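Local coordinates for pesticidal crystal protein Cry4Aa (Bacillus thuringiensis, PDB 2C9K), which kills mosquito larvae as an insecticidal toxin, binding to midgut epithelial cells and causing their colloid-osmotic lysis, at residues 269-274 / 364-369. Residues are numbered along the deposited sequence; the frame is centred on the assembly and turned at random.
Sequences FEESPY and NKYLND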
loop_
_atom_site.group_PDB
_atom_site.type_symbol
_atom_site.label_atom_id
_atom_site.label_comp_id
_atom_site.label_asym_id
_atom_site.label_seq_id
_atom_site.Cartn_x
_atom_site.Cartn_y
_atom_site.Cartn_z
ATOM N N PHE A 269 -4.157 7.025 22.431
ATOM C CA PHE A 269 -4.650 5.687 22.677
ATOM C C PHE A 269 -4.499 5.274 24.137
ATOM O O PHE A 269 -5.458 4.857 24.791
ATOM C CB PHE A 269 -3.897 4.679 21.819
ATOM C CG PHE A 269 -4.245 3.261 22.141
ATOM C CD1 PHE A 269 -5.459 2.720 21.726
ATOM C CD2 PHE A 269 -3.398 2.486 22.926
ATOM C CE1 PHE A 269 -5.826 1.424 22.097
ATOM C CE2 PHE A 269 -3.758 1.192 23.297
ATOM C CZ PHE A 269 -4.974 0.661 22.883
ATOM N N GLU A 270 -3.278 5.385 24.640
ATOM C CA GLU A 270 -2.969 4.982 25.999
ATOM C C GLU A 270 -3.620 5.798 27.107
ATOM O O GLU A 270 -3.957 5.249 28.145
ATOM C CB GLU A 270 -1.447 4.943 26.184
ATOM C CG GLU A 270 -0.734 4.066 25.150
ATOM C CD GLU A 270 -0.308 4.824 23.872
ATOM O OE1 GLU A 270 -1.089 5.676 23.364
ATOM O OE2 GLU A 270 0.814 4.548 23.367
ATOM N N GLU A 271 -3.818 7.094 26.903
ATOM C CA GLU A 271 -4.417 7.903 27.955
ATOM C C GLU A 271 -5.918 8.095 27.849
ATOM O O GLU A 271 -6.493 8.952 28.516
ATOM C CB GLU A 271 -3.707 9.250 28.049
ATOM C CG GLU A 271 -2.307 9.115 28.624
ATOM C CD GLU A 271 -1.743 10.428 29.132
ATOM O OE1 GLU A 271 -0.677 10.391 29.790
ATOM O OE2 GLU A 271 -2.360 11.492 28.876
ATOM N N SER A 272 -6.547 7.273 27.016
ATOM C CA SER A 272 -7.993 7.304 26.823
ATOM C C SER A 272 -8.527 5.933 27.204
ATOM O O SER A 272 -7.807 4.944 27.124
ATOM C CB SER A 272 -8.328 7.612 25.369
ATOM O OG SER A 272 -7.766 8.857 24.986
ATOM N N PRO A 273 -9.798 5.855 27.630
ATOM C CA PRO A 273 -10.414 4.581 28.034
ATOM C C PRO A 273 -10.832 3.649 26.905
ATOM O O PRO A 273 -10.935 2.438 27.103
ATOM C CB PRO A 273 -11.612 5.034 28.857
ATOM C CG PRO A 273 -12.044 6.252 28.110
ATOM C CD PRO A 273 -10.727 6.975 27.862
ATOM N N TYR A 274 -11.074 4.210 25.728
ATOM C CA TYR A 274 -11.514 3.421 24.586
ATOM C C TYR A 274 -10.729 2.132 24.349
ATOM O O TYR A 274 -11.198 1.233 23.648
ATOM C CB TYR A 274 -11.495 4.293 23.330
ATOM C CG TYR A 274 -12.187 5.604 23.568
ATOM C CD1 TYR A 274 -11.453 6.769 23.763
ATOM C CD2 TYR A 274 -13.575 5.665 23.701
ATOM C CE1 TYR A 274 -12.083 7.968 24.094
ATOM C CE2 TYR A 274 -14.215 6.856 24.029
ATOM C CZ TYR A 274 -13.459 8.003 24.226
ATOM O OH TYR A 274 -14.069 9.187 24.559
ATOM N N ASN A 364 -3.975 15.004 29.335
ATOM C CA ASN A 364 -4.861 14.711 30.458
ATOM C C ASN A 364 -4.241 14.001 31.656
ATOM O O ASN A 364 -4.905 13.825 32.678
ATOM C CB ASN A 364 -6.066 13.897 29.981
ATOM C CG ASN A 364 -5.661 12.617 29.271
ATOM O OD1 ASN A 364 -6.306 11.585 29.427
ATOM N ND2 ASN A 364 -4.595 12.684 28.478
ATOM N N LYS A 365 -2.986 13.586 31.544
ATOM C CA LYS A 365 -2.338 12.909 32.663
ATOM C C LYS A 365 -3.201 11.732 33.112
ATOM O O LYS A 365 -3.517 11.605 34.298
ATOM C CB LYS A 365 -2.169 13.870 33.844
ATOM C CG LYS A 365 -1.451 15.169 33.530
ATOM C CD LYS A 365 0.023 14.949 33.279
ATOM C CE LYS A 365 0.748 16.279 33.195
ATOM N NZ LYS A 365 0.522 17.102 34.423
ATOM N N TYR A 366 -3.592 10.895 32.156
ATOM C CA TYR A 366 -4.416 9.717 32.420
ATOM C C TYR A 366 -5.674 9.987 33.232
ATOM O O TYR A 366 -6.153 9.100 33.939
ATOM C CB TYR A 366 -3.602 8.624 33.127
ATOM C CG TYR A 366 -2.484 8.047 32.293
ATOM C CD1 TYR A 366 -1.237 8.666 32.252
ATOM C CD2 TYR A 366 -2.678 6.898 31.526
ATOM C CE1 TYR A 366 -0.212 8.159 31.472
ATOM C CE2 TYR A 366 -1.658 6.379 30.736
ATOM C CZ TYR A 366 -0.423 7.017 30.715
ATOM O OH TYR A 366 0.608 6.528 29.939
ATOM N N LEU A 367 -6.212 11.199 33.139
ATOM C CA LEU A 367 -7.429 11.537 33.871
ATOM C C LEU A 367 -8.592 11.759 32.911
ATOM O O LEU A 367 -8.398 11.895 31.699
ATOM C CB LEU A 367 -7.211 12.796 34.708
ATOM C CG LEU A 367 -6.204 12.661 35.850
ATOM C CD1 LEU A 367 -6.057 13.996 36.556
ATOM C CD2 LEU A 367 -6.678 11.586 36.830
ATOM N N ASN A 368 -9.806 11.784 33.445
ATOM C CA ASN A 368 -10.953 12.016 32.595
ATOM C C ASN A 368 -11.006 13.504 32.301
ATOM O O ASN A 368 -11.891 14.217 32.777
ATOM C CB ASN A 368 -12.234 11.568 33.274
ATOM C CG ASN A 368 -13.441 11.805 32.410
ATOM O OD1 ASN A 368 -13.375 11.683 31.191
ATOM N ND2 ASN A 368 -14.555 12.144 33.031
ATOM N N ASP A 369 -10.036 13.959 31.510
ATOM C CA ASP A 369 -9.909 15.364 31.136
ATOM C C ASP A 369 -9.544 15.507 29.646
ATOM O O ASP A 369 -9.005 14.582 29.040
ATOM C CB ASP A 369 -8.842 16.011 32.020
ATOM C CG ASP A 369 -9.218 17.408 32.458
ATOM O OD1 ASP A 369 -8.478 17.975 33.293
ATOM O OD2 ASP A 369 -10.246 17.939 31.968
#
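Glu271 reaches across to Tyr366 and Asn364, joining two surface loops of the middle, beta-sheet domain (domain II), which in Cry toxins is linked to receptor recognition. One loop leads from strand 262-267 to helix 279-286; the other is the hairpin connection between strands 353-362 and 373-381. The packed part is where CG of Glu271 sits over one face of the Tyr366 ring, 3.4 Å from its centroid and 8° off the ring normal, a CH-pi contact. The two side chains cross at about a right angle. With CG of Glu271 anti to its own carbonyl carbon (chi1 -71°), the methylene lands over the ring, and the extended chain beyond carries the carboxylate on toward the start of the hairpin loop. There the buried Asn364 slides past Glu271 in the opposite direction, its amide plane turned 68° from the carboxylate. A type I' turn from Asn364 to Leu367, closed by Leu367 N to Asn364 O at 3.0 Å, presents Tyr366. The outer side is looser: Glu270 turns its carboxylate away, while Lys365 points off to a salt bridge with Asp401. CH-pi packing holds the Glu271 methylene, while Asp363, a like-charge neighbour close to the carboxylate, would probably raise the pair's proton affinity.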